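Local coordinates for extracellular solute-binding protein family 1 (Pseudothermotoga lettingae, PDB 5CI5) that binds alpha-D-tagatopyranose and probably delivers such a sugar to an ABC transporter, as a bacterial extracellular solute-binding protein, at residues A[140-145]-A[267-272]; A[250-255]-A[273-278]; A[196-201]-A[261-266]. All blocks are in the same frame, centred on the assembly; numbering follows the deposited sequence.

Interactions 1 and 3 each use a strand of one three-stranded antiparallel sheet, in which 140-144 lies between 261-264 and 283-286, and interaction 2 joins two helices packed beside it. Interaction 1 sets helix 268-275 against the middle strand, and its Trp267 packs on the bound tagatose. Interaction 2 continues along the same helix to its far end, where it meets helix 247-255; the two contacts have centres about 8 Å apart. Interaction 3 brings helix 190-202 to strand 261-264, about 12 Å from interaction 1 between centres; strands 140-144 and 261-264 are neighbours in the sheet, with Leu142 N 2.9 Å from Ala262 O. The side chain of Ile263 lies about 9 Å from the sugar, that of Asn252 about 13 Å.

Interaction 1: residues A[140-145]-A[267-272]; sequences LLLYNK and WSFPLI. With T6T (alpha-D-tagatopyranose), chain C.
Leu142, halfway along strand 140-144, points its side chain at the first turn of helix 268-275 and contributes the largest share of the buried surface. With CG anti to the backbone N (chi1 -179°), the isobutyl group reaches out from the sheet and its two methyls divide the work. CD2 comes up to Ser268, 4.0 Å from its CB, while CD1 lies at the edge of the Phe269 ring, near its plane, with CE1 4.4 Å away. Both approaches are loose van der Waals contacts. The Ser268 hydroxyl, although close to CD2, has its polar partner elsewhere: OG is hydrogen-bonded to the backbone N of Gly265, which ties the helix start to the turn leading into it. Phe269 continues toward helix 355-363, where Lys356 makes a cation-pi contact with its ring. Ser268 OG also sits 3.7 Å above one face of the Trp267 indole, toward the rim, so the strand reaches the pocket at second hand. Over the opposite face rests the hydroxymethyl group of the tagatose (C1, O1), with C1 3.3 Å above the ring centre, a CH-pi-type contact of the kind aromatic residues make in sugar-binding pockets.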
loop_
_atom_site.group_PDB
_atom_site.type_symbol
_atom_site.label_atom_id
_atom_site.label_comp_id
_atom_site.label_asym_id
_atom_site.label_seq_id
_atom_site.Cartn_x
_atom_site.Cartn_y
_atom_site.Cartn_z
ATOM N N LEU A 140 -4.837 -6.534 4.418
ATOM C CA LEU A 140 -5.800 -7.514 4.922
ATOM C C LEU A 140 -6.274 -8.417 3.802
ATOM O O LEU A 140 -5.970 -8.180 2.626
ATOM C CB LEU A 140 -7.007 -6.811 5.546
ATOM C CG LEU A 140 -6.730 -5.830 6.682
ATOM C CD1 LEU A 140 -7.905 -4.889 6.850
ATOM C CD2 LEU A 140 -6.463 -6.584 7.956
ATOM N N LEU A 141 -7.017 -9.450 4.179
ATOM C CA LEU A 141 -7.790 -10.198 3.199
ATOM C C LEU A 141 -9.010 -9.363 2.818
ATOM O O LEU A 141 -9.804 -8.990 3.679
ATOM C CB LEU A 141 -8.212 -11.543 3.751
ATOM C CG LEU A 141 -8.967 -12.444 2.801
ATOM C CD1 LEU A 141 -8.018 -13.029 1.763
ATOM C CD2 LEU A 141 -9.701 -13.545 3.553
ATOM N N LEU A 142 -9.112 -9.075 1.524
ATOM C CA LEU A 142 -10.311 -8.507 0.889
ATOM C C LEU A 142 -11.070 -9.634 0.222
ATOM O O LEU A 142 -10.465 -10.415 -0.499
ATOM C CB LEU A 142 -9.889 -7.450 -0.143
ATOM C CG LEU A 142 -10.980 -6.710 -0.907
ATOM C CD1 LEU A 142 -11.745 -5.744 -0.004
ATOM C CD2 LEU A 142 -10.337 -5.940 -2.080
ATOM N N TYR A 143 -12.371 -9.756 0.474
ATOM C CA TYR A 143 -13.088 -10.877 -0.097
ATOM C C TYR A 143 -14.535 -10.556 -0.422
ATOM O O TYR A 143 -15.125 -9.622 0.116
ATOM C CB TYR A 143 -12.994 -12.087 0.854
ATOM C CG TYR A 143 -13.717 -11.943 2.179
ATOM C CD1 TYR A 143 -13.104 -11.307 3.263
ATOM C CD2 TYR A 143 -14.991 -12.479 2.367
ATOM C CE1 TYR A 143 -13.747 -11.183 4.472
ATOM C CE2 TYR A 143 -15.644 -12.354 3.583
ATOM C CZ TYR A 143 -15.016 -11.718 4.629
ATOM O OH TYR A 143 -15.654 -11.588 5.841
ATOM N N ASN A 144 -15.083 -11.393 -1.304
ATOM C CA ASN A 144 -16.366 -11.200 -1.949
ATOM C C ASN A 144 -17.369 -12.150 -1.313
ATOM O O ASN A 144 -17.247 -13.363 -1.444
ATOM C CB ASN A 144 -16.202 -11.457 -3.456
ATOM C CG ASN A 144 -17.487 -11.249 -4.258
ATOM O OD1 ASN A 144 -18.563 -11.686 -3.862
ATOM N ND2 ASN A 144 -17.369 -10.559 -5.383
ATOM N N LYS A 145 -18.372 -11.596 -0.641
ATOM C CA LYS A 145 -19.326 -12.397 0.109
ATOM C C LYS A 145 -20.201 -13.267 -0.788
ATOM O O LYS A 145 -20.470 -14.433 -0.465
ATOM C CB LYS A 145 -20.204 -11.482 0.949
ATOM C CG LYS A 145 -19.504 -10.896 2.176
ATOM C CD LYS A 145 -20.486 -10.001 2.928
ATOM C CE LYS A 145 -20.226 -9.960 4.413
ATOM N NZ LYS A 145 -21.393 -9.333 5.106
ATOM N N TRP A 267 -8.033 1.535 1.188
ATOM C CA TRP A 267 -8.043 2.241 -0.106
ATOM C C TRP A 267 -8.925 1.528 -1.135
ATOM O O TRP A 267 -9.416 2.149 -2.084
ATOM C CB TRP A 267 -6.620 2.395 -0.663
ATOM C CG TRP A 267 -6.053 1.112 -1.154
ATOM C CD1 TRP A 267 -6.048 0.664 -2.441
ATOM C CD2 TRP A 267 -5.413 0.100 -0.376
ATOM N NE1 TRP A 267 -5.461 -0.574 -2.513
ATOM C CE2 TRP A 267 -5.063 -0.951 -1.255
ATOM C CE3 TRP A 267 -5.105 -0.029 0.984
ATOM C CZ2 TRP A 267 -4.432 -2.106 -0.813
ATOM C CZ3 TRP A 267 -4.462 -1.165 1.410
ATOM C CH2 TRP A 267 -4.126 -2.189 0.516
ATOM N N SER A 268 -9.122 0.225 -0.944
ATOM C CA SER A 268 -9.894 -0.586 -1.851
ATOM C C SER A 268 -11.359 -0.217 -1.866
ATOM O O SER A 268 -12.059 -0.487 -2.839
ATOM C CB SER A 268 -9.807 -2.064 -1.477
ATOM O OG SER A 268 -8.471 -2.494 -1.353
ATOM N N PHE A 269 -11.837 0.353 -0.765
ATOM C CA PHE A 269 -13.276 0.487 -0.583
ATOM C C PHE A 269 -13.927 1.455 -1.586
ATOM O O PHE A 269 -14.847 1.041 -2.297
ATOM C CB PHE A 269 -13.590 0.895 0.849
ATOM C CG PHE A 269 -13.080 -0.058 1.900
ATOM C CD1 PHE A 269 -12.702 -1.363 1.607
ATOM C CD2 PHE A 269 -13.008 0.362 3.214
ATOM C CE1 PHE A 269 -12.257 -2.216 2.615
ATOM C CE2 PHE A 269 -12.570 -0.504 4.213
ATOM C CZ PHE A 269 -12.192 -1.775 3.919
ATOM N N PRO A 270 -13.458 2.712 -1.685
ATOM C CA PRO A 270 -14.085 3.578 -2.700
ATOM C C PRO A 270 -13.857 3.082 -4.123
ATOM O O PRO A 270 -14.706 3.277 -5.013
ATOM C CB PRO A 270 -13.416 4.943 -2.465
ATOM C CG PRO A 270 -12.129 4.633 -1.726
ATOM C CD PRO A 270 -12.484 3.450 -0.860
ATOM N N LEU A 271 -12.723 2.426 -4.340
ATOM C CA LEU A 271 -12.382 1.993 -5.690
ATOM C C LEU A 271 -13.253 0.825 -6.138
ATOM O O LEU A 271 -13.704 0.798 -7.281
ATOM C CB LEU A 271 -10.899 1.627 -5.771
ATOM C CG LEU A 271 -9.977 2.812 -5.440
ATOM C CD1 LEU A 271 -8.512 2.357 -5.383
ATOM C CD2 LEU A 271 -10.115 3.958 -6.426
ATOM N N ILE A 272 -13.502 -0.133 -5.265
ATOM C CA ILE A 272 -14.287 -1.295 -5.683
ATOM C C ILE A 272 -15.738 -0.856 -5.886
ATOM O O ILE A 272 -16.407 -1.344 -6.801
ATOM C CB ILE A 272 -14.172 -2.476 -4.678
ATOM C CG1 ILE A 272 -14.571 -3.787 -5.378
ATOM C CG2 ILE A 272 -14.955 -2.232 -3.369
ATOM C CD1 ILE A 272 -14.405 -5.046 -4.536
HETATM O O3 T6T C . -0.389 0.793 0.728
HETATM C C3 T6T C . -0.162 1.805 -0.247
HETATM C C4 T6T C . 1.334 1.865 -0.552
HETATM O O4 T6T C . 2.075 2.039 0.663
HETATM C C5 T6T C . 1.723 0.577 -1.245
HETATM O O5 T6T C . 3.117 0.586 -1.562
HETATM C C6 T6T C . 0.878 0.373 -2.497
HETATM O O6 T6T C . -0.498 0.320 -2.125
HETATM C C2 T6T C . -0.963 1.506 -1.474
HETATM O O2 T6T C . -0.874 2.610 -2.383
HETATM C C1 T6T C . -2.451 1.277 -1.131
HETATM O O1 T6T C . -3.027 2.318 -0.432
#

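Interaction 2: residues A[250-255]-A[273-278]; sequences YRNMMA and EAANPD
Ala275, in the last turn of helix 268-275, packs on the C-terminal part of helix 247-255, a helix-helix contact followed by an Asx turn at the end of helix 268-275. Its methyl meets two residues of the other helix: CB is 3.8 Å from CB of Ala255, and Asn252, partly exposed, brings OD1 to the same methyl. The pairing of two alanine methyls lets the helices come close here. The nearest CA atoms, those of Ala255 and Asn276, are 5.7 Å apart. Asn276 is the first residue to leave the helical conformation. Its CG stands anti to the backbone N (chi1 175°), which carries the amide across to the neighbouring helix, where ND2 donates to the carbonyl oxygen of Ala255 at 3.0 Å. The donor lies in the carbonyl plane, but the bond is bent, with an N-H...O angle of 139°, and the acceptor is tilted from the plane of the asparagine amide. An alanine at Asn276 is likely to leave the Ala255 carbonyl without this donor and the following turn without its side-chain acceptor. Past Pro277 the chain enters a 3-10 segment, and Asp278 closes the Asx turn: its backbone N donates to Asn276 OD1 at 3.1 Å, coming from above the carbonyl plane, 62° out of it, and not along a lone pair.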
loop_
_atom_site.group_PDB
_atom_site.type_symbol
_atom_site.label_atom_id
_atom_site.label_comp_id
_atom_site.label_asym_id
_atom_site.label_seq_id
_atom_site.Cartn_x
_atom_site.Cartn_y
_atom_site.Cartn_z
ATOM N N TYR A 250 -7.007 -7.520 -9.366
ATOM C CA TYR A 250 -7.867 -8.477 -8.660
ATOM C C TYR A 250 -9.070 -7.779 -8.024
ATOM O O TYR A 250 -10.151 -8.370 -7.964
ATOM C CB TYR A 250 -7.066 -9.257 -7.621
ATOM C CG TYR A 250 -5.955 -10.093 -8.231
ATOM C CD1 TYR A 250 -6.149 -10.770 -9.430
ATOM C CD2 TYR A 250 -4.693 -10.191 -7.624
ATOM C CE1 TYR A 250 -5.142 -11.533 -9.985
ATOM C CE2 TYR A 250 -3.684 -10.935 -8.183
ATOM C CZ TYR A 250 -3.910 -11.610 -9.368
ATOM O OH TYR A 250 -2.944 -12.382 -9.944
ATOM N N ARG A 251 -8.898 -6.551 -7.532
ATOM C CA ARG A 251 -10.012 -5.796 -6.958
ATOM C C ARG A 251 -11.047 -5.512 -8.041
ATOM O O ARG A 251 -12.253 -5.628 -7.819
ATOM C CB ARG A 251 -9.532 -4.480 -6.326
ATOM C CG ARG A 251 -10.624 -3.662 -5.689
ATOM C CD ARG A 251 -10.140 -2.270 -5.283
ATOM N NE ARG A 251 -9.710 -1.482 -6.431
ATOM C CZ ARG A 251 -8.442 -1.160 -6.709
ATOM N NH1 ARG A 251 -7.428 -1.523 -5.926
ATOM N NH2 ARG A 251 -8.187 -0.431 -7.782
ATOM N N ASN A 252 -10.582 -5.130 -9.226
ATOM C CA ASN A 252 -11.507 -4.871 -10.310
ATOM C C ASN A 252 -12.211 -6.148 -10.776
ATOM O O ASN A 252 -13.391 -6.129 -11.100
ATOM C CB ASN A 252 -10.763 -4.169 -11.446
ATOM C CG ASN A 252 -10.512 -2.700 -11.129
ATOM O OD1 ASN A 252 -11.431 -1.999 -10.740
ATOM N ND2 ASN A 252 -9.263 -2.255 -11.236
HETATM N N MSE A 253 -11.509 -7.272 -10.740
HETATM C CA MSE A 253 -12.115 -8.551 -11.092
HETATM C C MSE A 253 -13.078 -8.975 -10.001
HETATM O O MSE A 253 -14.127 -9.587 -10.282
HETATM C CB MSE A 253 -11.047 -9.613 -11.309
HETATM C CG MSE A 253 -10.157 -9.315 -12.503
HETATM SE SE MSE A 253 -8.723 -10.596 -12.655
HETATM C CE MSE A 253 -7.674 -9.719 -14.032
HETATM N N MSE A 254 -12.752 -8.642 -8.759
HETATM C CA MSE A 254 -13.642 -8.970 -7.663
HETATM C C MSE A 254 -14.990 -8.243 -7.856
HETATM O O MSE A 254 -16.054 -8.794 -7.571
HETATM C CB MSE A 254 -13.004 -8.610 -6.320
HETATM C CG MSE A 254 -13.838 -9.036 -5.155
HETATM SE SE MSE A 254 -12.978 -8.670 -3.441
HETATM C CE MSE A 254 -11.388 -9.784 -3.663
ATOM N N ALA A 255 -14.935 -7.010 -8.339
ATOM C CA ALA A 255 -16.141 -6.222 -8.574
ATOM C C ALA A 255 -17.001 -6.868 -9.665
ATOM O O ALA A 255 -18.198 -6.599 -9.761
ATOM C CB ALA A 255 -15.768 -4.813 -8.943
ATOM N N GLU A 273 -16.201 0.085 -5.063
ATOM C CA GLU A 273 -17.587 0.555 -5.135
ATOM C C GLU A 273 -17.790 1.428 -6.359
ATOM O O GLU A 273 -18.870 1.431 -6.943
ATOM C CB GLU A 273 -17.984 1.293 -3.841
ATOM C CG GLU A 273 -18.140 0.318 -2.648
ATOM C CD GLU A 273 -18.219 0.985 -1.282
ATOM O OE1 GLU A 273 -18.318 2.231 -1.205
ATOM O OE2 GLU A 273 -18.167 0.257 -0.267
ATOM N N ALA A 274 -16.753 2.148 -6.765
ATOM C CA ALA A 274 -16.807 2.882 -8.029
ATOM C C ALA A 274 -16.894 1.935 -9.231
ATOM O O ALA A 274 -17.632 2.206 -10.183
ATOM C CB ALA A 274 -15.601 3.792 -8.163
ATOM N N ALA A 275 -16.166 0.820 -9.181
ATOM C CA ALA A 275 -16.162 -0.162 -10.276
ATOM C C ALA A 275 -17.513 -0.867 -10.418
ATOM O O ALA A 275 -17.924 -1.217 -11.525
ATOM C CB ALA A 275 -15.063 -1.201 -10.043
ATOM N N ASN A 276 -18.177 -1.102 -9.292
ATOM C CA ASN A 276 -19.499 -1.717 -9.282
ATOM C C ASN A 276 -20.292 -1.282 -8.052
ATOM O O ASN A 276 -20.164 -1.839 -6.975
ATOM C CB ASN A 276 -19.374 -3.241 -9.343
ATOM C CG ASN A 276 -20.709 -3.927 -9.201
ATOM O OD1 ASN A 276 -21.761 -3.315 -9.430
ATOM N ND2 ASN A 276 -20.682 -5.200 -8.820
ATOM N N PRO A 277 -21.134 -0.255 -8.207
ATOM C CA PRO A 277 -21.859 0.219 -7.026
ATOM C C PRO A 277 -22.710 -0.861 -6.344
ATOM O O PRO A 277 -22.923 -0.751 -5.135
ATOM C CB PRO A 277 -22.736 1.346 -7.592
ATOM C CG PRO A 277 -21.995 1.823 -8.782
ATOM C CD PRO A 277 -21.345 0.613 -9.378
ATOM N N ASP A 278 -23.147 -1.881 -7.085
ATOM C CA ASP A 278 -23.987 -2.929 -6.523
ATOM C C ASP A 278 -23.222 -3.823 -5.552
ATOM O O ASP A 278 -23.834 -4.633 -4.866
ATOM C CB ASP A 278 -24.595 -3.797 -7.631
ATOM C CG ASP A 278 -25.631 -3.052 -8.469
ATOM O OD1 ASP A 278 -26.314 -2.150 -7.930
ATOM O OD2 ASP A 278 -25.763 -3.377 -9.670
#

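Interaction 3: residues A[196-201]-A[261-266]; sequences YMMFLY and MAIGGP
Ile263 sends its longer branch from strand 261-264 toward helix 190-202, and the terminal methyl CD1 does all the close touching. The branch is extended: CG1 is anti to the carbonyl carbon (chi1 -64°) and CD1 continues the zigzag with chi2 at 176°, so the methyl is held well off the strand. Met198, present as selenomethionine, answers with a folded side chain. Bent at both chi2 (-75°) and chi3, it turns aside after CG, and the base of the chain rather than the selenium meets the isoleucine: CG lies 4.0 Å and CB 4.1 Å from Ile263 CD1. The two side chains run alongside one another with opposed directions. One residue on, Phe199 leans in from the flank of the helix, and Ile263 CD1 sits at the edge of its ring, near the plane, 4.5 Å from CE1. That ring also meets Tyr229 edge to face, and Trp162 and His288 lie against it, so the isoleucine methyl joins the border of an aromatic cluster. Behind the strand, Ala262 faces helix 247-255 through Tyr250 and Met254, so helices cover both faces here. With the side chain of Ile263 about 9 Å from the sugar, all three touching residues are buried and meet solely through carbon, which implies a contact that rests on dispersion and the exclusion of water, with no directional bond between the segments.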
loop_
_atom_site.group_PDB
_atom_site.type_symbol
_atom_site.label_atom_id
_atom_site.label_comp_id
_atom_site.label_asym_id
_atom_site.label_seq_id
_atom_site.Cartn_x
_atom_site.Cartn_y
_atom_site.Cartn_z
ATOM N N TYR A 196 4.552 -11.108 -0.919
ATOM C CA TYR A 196 5.521 -11.980 -0.307
ATOM C C TYR A 196 5.730 -11.648 1.185
ATOM O O TYR A 196 5.776 -12.551 2.030
ATOM C CB TYR A 196 6.859 -11.928 -1.058
ATOM C CG TYR A 196 7.878 -12.783 -0.351
ATOM C CD1 TYR A 196 7.731 -14.179 -0.310
ATOM C CD2 TYR A 196 8.935 -12.216 0.307
ATOM C CE1 TYR A 196 8.629 -14.966 0.382
ATOM C CE2 TYR A 196 9.845 -13.000 0.990
ATOM C CZ TYR A 196 9.681 -14.364 1.012
ATOM O OH TYR A 196 10.595 -15.139 1.714
HETATM N N MSE A 197 5.849 -10.362 1.516
HETATM C CA MSE A 197 6.005 -9.942 2.907
HETATM C C MSE A 197 4.845 -10.399 3.772
HETATM O O MSE A 197 5.071 -10.848 4.897
HETATM C CB MSE A 197 6.153 -8.421 3.019
HETATM C CG MSE A 197 7.496 -7.922 2.571
HETATM SE SE MSE A 197 7.643 -5.970 2.711
HETATM C CE MSE A 197 7.578 -5.830 4.677
HETATM N N MSE A 198 3.615 -10.271 3.274
HETATM C CA MSE A 198 2.449 -10.763 4.027
HETATM C C MSE A 198 2.620 -12.236 4.393
HETATM O O MSE A 198 2.380 -12.614 5.541
HETATM C CB MSE A 198 1.148 -10.545 3.232
HETATM C CG MSE A 198 0.757 -9.107 3.129
HETATM SE SE MSE A 198 0.017 -8.468 4.817
HETATM C CE MSE A 198 -1.701 -9.368 4.718
ATOM N N PHE A 199 3.058 -13.058 3.435
ATOM C CA PHE A 199 3.237 -14.484 3.703
ATOM C C PHE A 199 4.490 -14.774 4.563
ATOM O O PHE A 199 4.465 -15.660 5.422
ATOM C CB PHE A 199 3.294 -15.246 2.377
ATOM C CG PHE A 199 1.928 -15.462 1.744
ATOM C CD1 PHE A 199 1.129 -14.398 1.370
ATOM C CD2 PHE A 199 1.444 -16.743 1.550
ATOM C CE1 PHE A 199 -0.120 -14.625 0.791
ATOM C CE2 PHE A 199 0.207 -16.970 0.997
ATOM C CZ PHE A 199 -0.586 -15.902 0.626
ATOM N N LEU A 200 5.567 -14.033 4.334
ATOM C CA LEU A 200 6.807 -14.159 5.113
ATOM C C LEU A 200 6.552 -13.927 6.597
ATOM O O LEU A 200 6.942 -14.735 7.435
ATOM C CB LEU A 200 7.825 -13.145 4.597
ATOM C CG LEU A 200 9.145 -12.981 5.345
ATOM C CD1 LEU A 200 10.010 -14.228 5.288
ATOM C CD2 LEU A 200 9.896 -11.753 4.789
ATOM N N TYR A 201 5.894 -12.813 6.914
ATOM C CA TYR A 201 5.600 -12.481 8.294
ATOM C C TYR A 201 4.536 -13.431 8.852
ATOM O O TYR A 201 4.612 -13.789 10.038
ATOM C CB TYR A 201 5.209 -10.988 8.419
ATOM C CG TYR A 201 6.443 -10.088 8.395
ATOM C CD1 TYR A 201 7.002 -9.648 7.194
ATOM C CD2 TYR A 201 7.086 -9.718 9.575
ATOM C CE1 TYR A 201 8.137 -8.872 7.171
ATOM C CE2 TYR A 201 8.245 -8.929 9.551
ATOM C CZ TYR A 201 8.766 -8.517 8.345
ATOM O OH TYR A 201 9.923 -7.743 8.272
HETATM N N MSE A 261 -11.004 -13.532 -3.460
HETATM C CA MSE A 261 -10.116 -13.103 -2.380
HETATM C C MSE A 261 -8.897 -12.458 -2.991
HETATM O O MSE A 261 -8.413 -12.919 -4.014
HETATM C CB MSE A 261 -9.666 -14.277 -1.499
HETATM C CG MSE A 261 -10.746 -14.910 -0.676
HETATM SE SE MSE A 261 -10.050 -16.310 0.471
HETATM C CE MSE A 261 -10.240 -17.829 -0.714
ATOM N N ALA A 262 -8.396 -11.425 -2.326
ATOM C CA ALA A 262 -7.137 -10.791 -2.694
ATOM C C ALA A 262 -6.570 -10.105 -1.476
ATOM O O ALA A 262 -7.211 -10.046 -0.431
ATOM C CB ALA A 262 -7.350 -9.779 -3.810
ATOM N N ILE A 263 -5.372 -9.566 -1.609
ATOM C CA ILE A 263 -4.854 -8.677 -0.594
ATOM C C ILE A 263 -5.333 -7.267 -0.894
ATOM O O ILE A 263 -5.257 -6.814 -2.027
ATOM C CB ILE A 263 -3.307 -8.761 -0.504
ATOM C CG1 ILE A 263 -2.917 -10.159 -0.049
ATOM C CG2 ILE A 263 -2.792 -7.698 0.463
ATOM C CD1 ILE A 263 -1.450 -10.412 0.003
ATOM N N GLY A 264 -5.862 -6.579 0.124
ATOM C CA GLY A 264 -6.338 -5.219 -0.033
ATOM C C GLY A 264 -6.452 -4.538 1.312
ATOM O O GLY A 264 -5.838 -4.955 2.287
ATOM N N GLY A 265 -7.267 -3.498 1.372
ATOM C CA GLY A 265 -7.358 -2.686 2.577
ATOM C C GLY A 265 -8.255 -1.483 2.352
ATOM O O GLY A 265 -9.026 -1.452 1.384
ATOM N N PRO A 266 -8.170 -0.475 3.234
ATOM C CA PRO A 266 -9.179 0.600 3.174
ATOM C C PRO A 266 -9.153 1.453 1.915
ATOM O O PRO A 266 -10.195 2.013 1.582
ATOM C CB PRO A 266 -8.863 1.429 4.440
ATOM C CG PRO A 266 -7.477 1.059 4.834
ATOM C CD PRO A 266 -7.359 -0.405 4.455
#